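Local coordinates for major extracellular endoglucanase (PDB 4TUF), which catalyses internal hydrolysis of the beta-1,4-glucosidic linkages of cellulose and related glucans, here as its isolated TIM-barrel catalytic domain, at residues G30-H35 with C62-R67; T87-L92 with N141-V146. One frame throughout, in Å; residues are numbered along the deposited sequence.

Contact 1. Residues G30-H35 with C62-R67; sequences GNHVMH and CPATLR. With 2HP (dihydrogenphosphate ion), chain K; 2HP (dihydrogenphosphate ion), chain G.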
ATOM      1  N   GLY A  30       1.100   8.530  15.529  1.00 43.34           N
ATOM      2  CA  GLY A  30       1.190   8.755  16.956  1.00 36.34           C
ATOM      3  C   GLY A  30      -0.059   8.363  17.713  1.00 43.39           C
ATOM      4  O   GLY A  30       0.001   8.122  18.916  1.00 49.10           O
ATOM      5  N   ASN A  31      -1.188   8.297  17.009  1.00 42.67           N
ATOM      6  CA  ASN A  31      -2.466   7.915  17.608  1.00 38.81           C
ATOM      7  C   ASN A  31      -2.626   6.408  17.781  1.00 41.09           C
ATOM      8  O   ASN A  31      -3.387   5.960  18.637  1.00 48.15           O
ATOM      9  CB  ASN A  31      -3.624   8.447  16.766  1.00 43.64           C
ATOM     10  CG  ASN A  31      -3.697   9.960  16.762  1.00 46.82           C
ATOM     11  OD1 ASN A  31      -3.141  10.624  17.639  1.00 46.72           O
ATOM     12  ND2 ASN A  31      -4.395  10.514  15.776  1.00 44.52           N
ATOM     13  N   HIS A  32      -1.916   5.640  16.957  1.00 40.65           N
ATOM     14  CA  HIS A  32      -1.955   4.179  16.990  1.00 41.55           C
ATOM     15  C   HIS A  32      -3.375   3.619  16.875  1.00 47.44           C
ATOM     16  O   HIS A  32      -3.756   2.710  17.609  1.00 55.35           O
ATOM     17  CB  HIS A  32      -1.294   3.659  18.268  1.00 42.83           C
ATOM     18  CG  HIS A  32       0.056   4.253  18.532  1.00 48.12           C
ATOM     19  ND1 HIS A  32       0.279   5.184  19.525  1.00 50.69           N
ATOM     20  CD2 HIS A  32       1.251   4.056  17.926  1.00 39.22           C
ATOM     21  CE1 HIS A  32       1.555   5.528  19.524  1.00 44.39           C
ATOM     22  NE2 HIS A  32       2.166   4.860  18.561  1.00 34.50           N
ATOM     23  N   VAL A  33      -4.151   4.167  15.947  1.00 42.99           N
ATOM     24  CA  VAL A  33      -5.500   3.684  15.668  1.00 40.40           C
ATOM     25  C   VAL A  33      -5.928   4.297  14.342  1.00 40.97           C
ATOM     26  O   VAL A  33      -5.484   5.395  14.010  1.00 41.81           O
ATOM     27  CB  VAL A  33      -6.499   4.057  16.806  1.00 46.72           C
ATOM     28  CG1 VAL A  33      -6.651   5.569  16.929  1.00 35.97           C
ATOM     29  CG2 VAL A  33      -7.859   3.388  16.600  1.00 36.79           C
ATOM     30  N   MET A  34      -6.765   3.600  13.574  1.00 42.27           N
ATOM     31  CA  MET A  34      -7.246   4.154  12.305  1.00 39.39           C
ATOM     32  C   MET A  34      -7.920   5.503  12.555  1.00 35.17           C
ATOM     33  O   MET A  34      -8.579   5.691  13.571  1.00 41.46           O
ATOM     34  CB  MET A  34      -8.205   3.188  11.598  1.00 35.21           C
ATOM     35  CG  MET A  34      -9.533   2.995  12.292  1.00 43.89           C
ATOM     36  SD  MET A  34     -10.660   1.913  11.389  1.00 62.92           S
ATOM     37  CE  MET A  34     -11.023   2.918   9.967  1.00 53.97           C
ATOM     38  N   HIS A  35      -7.721   6.439  11.633  1.00 36.27           N
ATOM     39  CA  HIS A  35      -8.171   7.819  11.799  1.00 39.45           C
ATOM     40  C   HIS A  35      -9.675   8.000  11.652  1.00 42.30           C
ATOM     41  O   HIS A  35     -10.353   7.186  11.027  1.00 35.58           O
ATOM     42  CB  HIS A  35      -7.464   8.731  10.791  1.00 41.01           C
ATOM     43  CG  HIS A  35      -6.096   9.163  11.217  1.00 53.21           C
ATOM     44  ND1 HIS A  35      -5.110   9.498  10.316  1.00 55.70           N
ATOM     45  CD2 HIS A  35      -5.554   9.321  12.447  1.00 60.25           C
ATOM     46  CE1 HIS A  35      -4.015   9.842  10.971  1.00 58.77           C
ATOM     47  NE2 HIS A  35      -4.259   9.743  12.266  1.00 63.38           N
ATOM     48  N   CYS A  62       2.751   0.509  12.567  1.00 38.55           N
ATOM     49  CA  CYS A  62       4.104   0.798  13.020  1.00 33.23           C
ATOM     50  C   CYS A  62       4.409  -0.140  14.177  1.00 39.42           C
ATOM     51  O   CYS A  62       3.485  -0.700  14.763  1.00 49.52           O
ATOM     52  CB  CYS A  62       4.237   2.263  13.438  1.00 35.61           C
ATOM     53  SG  CYS A  62       3.239   2.739  14.880  1.00 46.70           S
ATOM     54  N   PRO A  63       5.699  -0.343  14.493  1.00 35.69           N
ATOM     55  CA  PRO A  63       6.077  -1.233  15.596  1.00 30.35           C
ATOM     56  C   PRO A  63       5.381  -0.917  16.920  1.00 39.14           C
ATOM     57  O   PRO A  63       4.869  -1.835  17.563  1.00 48.70           O
ATOM     58  CB  PRO A  63       7.581  -1.003  15.715  1.00 34.17           C
ATOM     59  CG  PRO A  63       8.007  -0.696  14.327  1.00 27.36           C
ATOM     60  CD  PRO A  63       6.880   0.110  13.735  1.00 39.52           C
ATOM     61  N   ALA A  64       5.359   0.352  17.313  1.00 35.87           N
ATOM     62  CA  ALA A  64       4.748   0.756  18.578  1.00 40.73           C
ATOM     63  C   ALA A  64       3.310   0.251  18.719  1.00 47.25           C
ATOM     64  O   ALA A  64       2.890  -0.148  19.805  1.00 51.66           O
ATOM     65  CB  ALA A  64       4.786   2.265  18.724  1.00 33.11           C
ATOM     66  N   THR A  65       2.564   0.266  17.618  1.00 38.92           N
ATOM     67  CA  THR A  65       1.178  -0.197  17.619  1.00 40.70           C
ATOM     68  C   THR A  65       1.073  -1.676  18.008  1.00 46.87           C
ATOM     69  O   THR A  65       0.089  -2.102  18.621  1.00 43.43           O
ATOM     70  CB  THR A  65       0.529   0.026  16.238  1.00 37.44           C
ATOM     71  OG1 THR A  65       0.383   1.432  16.009  1.00 42.24           O
ATOM     72  CG2 THR A  65      -0.834  -0.634  16.153  1.00 29.62           C
ATOM     73  N   LEU A  66       2.105  -2.448  17.674  1.00 46.29           N
ATOM     74  CA  LEU A  66       2.098  -3.886  17.913  1.00 42.89           C
ATOM     75  C   LEU A  66       2.491  -4.253  19.343  1.00 46.87           C
ATOM     76  O   LEU A  66       2.437  -5.424  19.719  1.00 53.28           O
ATOM     77  CB  LEU A  66       3.039  -4.590  16.938  1.00 44.53           C
ATOM     78  CG  LEU A  66       2.905  -4.295  15.444  1.00 43.15           C
ATOM     79  CD1 LEU A  66       4.006  -5.024  14.695  1.00 34.87           C
ATOM     80  CD2 LEU A  66       1.530  -4.697  14.924  1.00 41.67           C
ATOM     81  N   ARG A  67       2.891  -3.265  20.137  1.00 42.37           N
ATOM     82  CA  ARG A  67       3.307  -3.525  21.512  1.00 43.09           C
ATOM     83  C   ARG A  67       2.109  -3.556  22.458  1.00 46.71           C
ATOM     84  O   ARG A  67       1.107  -2.882  22.231  1.00 57.46           O
ATOM     85  CB  ARG A  67       4.331  -2.486  21.968  1.00 50.28           C
ATOM     86  CG  ARG A  67       5.679  -2.653  21.283  1.00 51.10           C
ATOM     87  CD  ARG A  67       6.542  -1.402  21.361  1.00 55.77           C
ATOM     88  NE  ARG A  67       7.645  -1.474  20.404  1.00 62.42           N
ATOM     89  CZ  ARG A  67       8.332  -0.422  19.970  1.00 65.78           C
ATOM     90  NH1 ARG A  67       8.031   0.796  20.412  1.00 64.36           N
ATOM     91  NH2 ARG A  67       9.315  -0.589  19.089  1.00 66.09           N
TER
HETATM   92  P   2HP K 407       6.499  -6.432  19.458  1.00109.13           P
HETATM   93  O1  2HP K 407       5.236  -6.857  20.170  1.00109.82           O
HETATM   94  O2  2HP K 407       6.275  -5.117  18.751  1.00110.90           O
HETATM   95  O3  2HP K 407       7.611  -6.277  20.468  1.00107.30           O
HETATM   96  O4  2HP K 407       6.873  -7.474  18.432  1.00110.18           O
HETATM   97  P   2HP G 403      10.514  -4.678  18.561  1.00 77.62           P
HETATM   98  O1  2HP G 403      10.187  -6.079  18.097  1.00 72.36           O
HETATM   99  O2  2HP G 403      10.412  -3.721  17.395  1.00 76.11           O
HETATM  100  O3  2HP G 403       9.527  -4.244  19.621  1.00 83.40           O
HETATM  101  O4  2HP G 403      11.913  -4.656  19.143  1.00 71.39           O
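The imidazole of H32 meets T65 and C62 with its edge, and the backbone carbonyl carbon of G30 lies over one of its faces near the rim. Close to the ring plane, T65 OG1 is 3.4 Å from H32 CD2 and C62 SG is 3.9 Å from the same carbon. The sulfur sits 83° off the ring normal, so this is an edge-on sulfur-aromatic contact. A64 CB approaches obliquely, 3.7 Å from H32 NE2; alanine suits this place because a single methyl packs against the imidazole with no polar group of its own. Contact with the ring carbon does not use up the T65 hydroxyl, which is hydrogen-bonded to the carbonyl oxygen of F27. Its OG1 stands anti to the carbonyl carbon (chi1 -68°), which sets it beside both CB and CD2 of H32. C62 has its sulfur fixed by the disulfide to C115, a residue that H32 also touches.

The second flat group, the guanidinium of R67, has the backbone N of A64 over the centre of one face, 4.0 Å above the plane, with P63 C nearer the rim. Along its edge lies a dihydrogenphosphate ion: R67 NE makes a weak hydrogen bond of 3.4 Å to O3 of the chain G ion. An extended arginine suits this place, as it carries a positive charge to an anion. The chain K ion lies beside the arginine's aliphatic part, its O2 3.6 Å from R67 CG.

Both segments belong to beta-alpha loops of the barrel: 30-35 lies between strand 16-23 and helix 42-51, and 62-67 between strand 56-61 and helix 88-102. L66, apolar and buried, packs on F138 and V139 of helix 129-143 and on L92 of helix 88-102.

Contact 2. Residues T87-L92 with N141-V146; sequences TSLQIL and NRYKNV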
ATOM      1  N   THR A  87      -6.251  -1.682  24.261  1.00 50.20           N
ATOM      2  CA  THR A  87      -4.954  -1.216  23.790  1.00 48.01           C
ATOM      3  C   THR A  87      -5.003  -1.153  22.271  1.00 47.24           C
ATOM      4  O   THR A  87      -5.875  -1.761  21.654  1.00 53.86           O
ATOM      5  CB  THR A  87      -3.811  -2.135  24.251  1.00 46.86           C
ATOM      6  OG1 THR A  87      -3.831  -3.355  23.501  1.00 48.73           O
ATOM      7  CG2 THR A  87      -3.957  -2.462  25.722  1.00 49.53           C
ATOM      8  N   SER A  88      -4.078  -0.421  21.666  1.00 44.27           N
ATOM      9  CA  SER A  88      -4.072  -0.273  20.213  1.00 41.62           C
ATOM     10  C   SER A  88      -3.915  -1.619  19.505  1.00 35.53           C
ATOM     11  O   SER A  88      -4.450  -1.823  18.422  1.00 36.45           O
ATOM     12  CB  SER A  88      -2.961   0.683  19.778  1.00 48.49           C
ATOM     13  OG  SER A  88      -1.682   0.151  20.070  1.00 62.86           O
ATOM     14  N   LEU A  89      -3.178  -2.536  20.118  1.00 39.86           N
ATOM     15  CA  LEU A  89      -3.041  -3.877  19.566  1.00 41.64           C
ATOM     16  C   LEU A  89      -4.401  -4.565  19.504  1.00 42.61           C
ATOM     17  O   LEU A  89      -4.763  -5.170  18.494  1.00 39.56           O
ATOM     18  CB  LEU A  89      -2.066  -4.707  20.401  1.00 42.29           C
ATOM     19  CG  LEU A  89      -1.853  -6.149  19.936  1.00 39.45           C
ATOM     20  CD1 LEU A  89      -1.401  -6.197  18.481  1.00 33.09           C
ATOM     21  CD2 LEU A  89      -0.842  -6.837  20.829  1.00 39.02           C
ATOM     22  N   GLN A  90      -5.160  -4.452  20.587  1.00 46.02           N
ATOM     23  CA  GLN A  90      -6.481  -5.059  20.650  1.00 44.29           C
ATOM     24  C   GLN A  90      -7.461  -4.378  19.698  1.00 44.42           C
ATOM     25  O   GLN A  90      -8.434  -4.989  19.264  1.00 49.18           O
ATOM     26  CB  GLN A  90      -7.012  -5.023  22.080  1.00 41.39           C
ATOM     27  CG  GLN A  90      -6.219  -5.900  23.032  1.00 46.69           C
ATOM     28  CD  GLN A  90      -6.537  -5.619  24.485  1.00 53.93           C
ATOM     29  OE1 GLN A  90      -7.082  -4.567  24.821  1.00 57.72           O
ATOM     30  NE2 GLN A  90      -6.196  -6.559  25.357  1.00 54.83           N
ATOM     31  N   ILE A  91      -7.204  -3.118  19.363  1.00 42.90           N
ATOM     32  CA  ILE A  91      -8.065  -2.422  18.415  1.00 46.55           C
ATOM     33  C   ILE A  91      -7.723  -2.883  16.998  1.00 46.87           C
ATOM     34  O   ILE A  91      -8.611  -3.087  16.172  1.00 48.18           O
ATOM     35  CB  ILE A  91      -7.940  -0.886  18.547  1.00 47.60           C
ATOM     36  CG1 ILE A  91      -8.426  -0.443  19.929  1.00 51.55           C
ATOM     37  CG2 ILE A  91      -8.761  -0.178  17.477  1.00 43.04           C
ATOM     38  CD1 ILE A  91      -8.388   1.062  20.151  1.00 49.06           C
ATOM     39  N   LEU A  92      -6.434  -3.069  16.727  1.00 50.44           N
ATOM     40  CA  LEU A  92      -6.001  -3.640  15.457  1.00 42.51           C
ATOM     41  C   LEU A  92      -6.610  -5.029  15.294  1.00 47.84           C
ATOM     42  O   LEU A  92      -7.174  -5.351  14.246  1.00 54.11           O
ATOM     43  CB  LEU A  92      -4.475  -3.702  15.377  1.00 38.27           C
ATOM     44  CG  LEU A  92      -3.841  -4.233  14.085  1.00 38.10           C
ATOM     45  CD1 LEU A  92      -4.310  -3.425  12.881  1.00 35.15           C
ATOM     46  CD2 LEU A  92      -2.306  -4.232  14.178  1.00 28.27           C
ATOM     47  N   ASN A 141       2.600 -14.142  12.400  1.00 37.30           N
ATOM     48  CA  ASN A 141       2.243 -15.136  13.397  1.00 33.64           C
ATOM     49  C   ASN A 141       0.857 -14.900  13.984  1.00 42.29           C
ATOM     50  O   ASN A 141       0.094 -15.837  14.209  1.00 45.80           O
ATOM     51  CB  ASN A 141       3.279 -15.146  14.511  1.00 39.54           C
ATOM     52  CG  ASN A 141       3.102 -16.308  15.448  1.00 50.37           C
ATOM     53  OD1 ASN A 141       2.538 -17.337  15.076  1.00 49.48           O
ATOM     54  ND2 ASN A 141       3.589 -16.160  16.673  1.00 62.40           N
ATOM     55  N   ARG A 142       0.524 -13.638  14.210  1.00 43.38           N
ATOM     56  CA  ARG A 142      -0.723 -13.299  14.876  1.00 40.81           C
ATOM     57  C   ARG A 142      -1.950 -13.508  13.991  1.00 37.15           C
ATOM     58  O   ARG A 142      -2.955 -14.049  14.439  1.00 35.60           O
ATOM     59  CB  ARG A 142      -0.673 -11.856  15.359  1.00 38.75           C
ATOM     60  CG  ARG A 142      -1.728 -11.516  16.368  1.00 38.55           C
ATOM     61  CD  ARG A 142      -1.538 -10.111  16.875  1.00 40.92           C
ATOM     62  NE  ARG A 142      -2.445  -9.817  17.977  1.00 43.09           N
ATOM     63  CZ  ARG A 142      -2.141 -10.021  19.251  1.00 42.71           C
ATOM     64  NH1 ARG A 142      -0.957 -10.516  19.569  1.00 52.96           N
ATOM     65  NH2 ARG A 142      -3.015  -9.726  20.200  1.00 45.29           N
ATOM     66  N   TYR A 143      -1.859 -13.097  12.731  1.00 39.28           N
ATOM     67  CA  TYR A 143      -3.036 -13.065  11.862  1.00 39.66           C
ATOM     68  C   TYR A 143      -3.059 -14.152  10.787  1.00 44.44           C
ATOM     69  O   TYR A 143      -3.890 -14.106   9.884  1.00 51.78           O
ATOM     70  CB  TYR A 143      -3.144 -11.683  11.205  1.00 35.73           C
ATOM     71  CG  TYR A 143      -3.175 -10.568  12.229  1.00 42.83           C
ATOM     72  CD1 TYR A 143      -4.239 -10.446  13.116  1.00 36.94           C
ATOM     73  CD2 TYR A 143      -2.134  -9.650  12.328  1.00 36.57           C
ATOM     74  CE1 TYR A 143      -4.267  -9.442  14.062  1.00 38.36           C
ATOM     75  CE2 TYR A 143      -2.158  -8.640  13.274  1.00 29.00           C
ATOM     76  CZ  TYR A 143      -3.226  -8.542  14.136  1.00 38.54           C
ATOM     77  OH  TYR A 143      -3.264  -7.541  15.084  1.00 38.24           O
ATOM     78  N   LYS A 144      -2.174 -15.141  10.895  1.00 46.80           N
ATOM     79  CA  LYS A 144      -2.047 -16.159   9.851  1.00 45.09           C
ATOM     80  C   LYS A 144      -3.294 -17.029   9.692  1.00 48.88           C
ATOM     81  O   LYS A 144      -3.445 -17.715   8.682  1.00 51.41           O
ATOM     82  CB  LYS A 144      -0.839 -17.056  10.120  1.00 41.46           C
ATOM     83  CG  LYS A 144      -1.035 -18.081  11.222  1.00 41.18           C
ATOM     84  CD  LYS A 144       0.250 -18.867  11.464  1.00 49.90           C
ATOM     85  CE  LYS A 144       0.176 -19.662  12.756  1.00 60.96           C
ATOM     86  NZ  LYS A 144      -0.314 -18.829  13.896  1.00 61.10           N
ATOM     87  N   ASN A 145      -4.178 -17.001  10.685  1.00 49.30           N
ATOM     88  CA  ASN A 145      -5.388 -17.815  10.651  1.00 52.83           C
ATOM     89  C   ASN A 145      -6.621 -16.998  10.300  1.00 54.27           C
ATOM     90  O   ASN A 145      -7.724 -17.537  10.235  1.00 56.42           O
ATOM     91  CB  ASN A 145      -5.602 -18.519  11.994  1.00 59.12           C
ATOM     92  CG  ASN A 145      -4.586 -19.623  12.244  1.00 67.82           C
ATOM     93  OD1 ASN A 145      -4.270 -20.408  11.347  1.00 63.37           O
ATOM     94  ND2 ASN A 145      -4.065 -19.683  13.468  1.00 73.26           N
ATOM     95  N   VAL A 146      -6.429 -15.698  10.090  1.00 48.43           N
ATOM     96  CA  VAL A 146      -7.505 -14.818   9.645  1.00 49.59           C
ATOM     97  C   VAL A 146      -7.610 -14.880   8.118  1.00 51.00           C
ATOM     98  O   VAL A 146      -6.817 -14.253   7.417  1.00 51.88           O
ATOM     99  CB  VAL A 146      -7.274 -13.360  10.100  1.00 44.97           C
ATOM    100  CG1 VAL A 146      -8.433 -12.484   9.679  1.00 44.24           C
ATOM    101  CG2 VAL A 146      -7.081 -13.294  11.603  1.00 33.65           C
TER
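L89 and L92 of helix 88-102 meet R142 and Y143 of helix 129-143, two successive outer helices of the TIM barrel packing side by side. L89 lays its branched end over one face of the R142 guanidinium, CD2 standing 3.5 Å above the plane and offset toward the rim. Leucine suits this face, since a guanidinium bonds through the N-H groups of its edge and accepts apolar cover above. The R142 chain is extended as far as NE, and a turn about the last bond (chi4 91°) stands the guanidinium across it, one face to L89. Beside it, L92 CG comes to 3.5 Å from Y143 OH, obliquely to the phenol ring. One face of that ring is packed within its own segment: R142 CG lies over its centre, 3.9 Å above the plane.

Further out, D93, the residue after L92, fixes both polar ends. Its OD2 forms a salt bridge with R142 NH2, and its OD1 is hydrogen-bonded to Y143 OH, so one carboxylate ties the arginine and the tyrosine to helix 88-102; the two partners probably favour the charged form of D93.

The start of that helix is set by a capping box: T87 N donates to Q90 OE1 over 3.1 Å, and Q90 N returns a weak bond to T87 OG1. On the opposing segment, K144 NZ lies in the carbonyl plane of N141 O, on a lone pair, at 3.0 Å and a C=O...N angle of 145°.

How the contacts relate
Along the chain, contact 1 (30-35 with 62-67) closes before contact 2 (87-92 with 141-146) opens, and their centres lie about 12 Å apart, on the same side of the chain's centre. Contact 1 joins two loops that follow barrel strands; contact 2 joins two outer helices that come before and after strand 105-110 in the chain. The start of helix 88-102 connects them. S88 OG, hydrogen-bonded to T70 O, also makes a weak, probable bond with T65 O, V33 CG2 packs on I91 CG2, and L66 O lies 3.7 Å from L89 CD2. Together they form one continuous patch in the catalytic domain, tying early loops to the outer helical layer, away from the predicted catalytic glutamates E157 and E278.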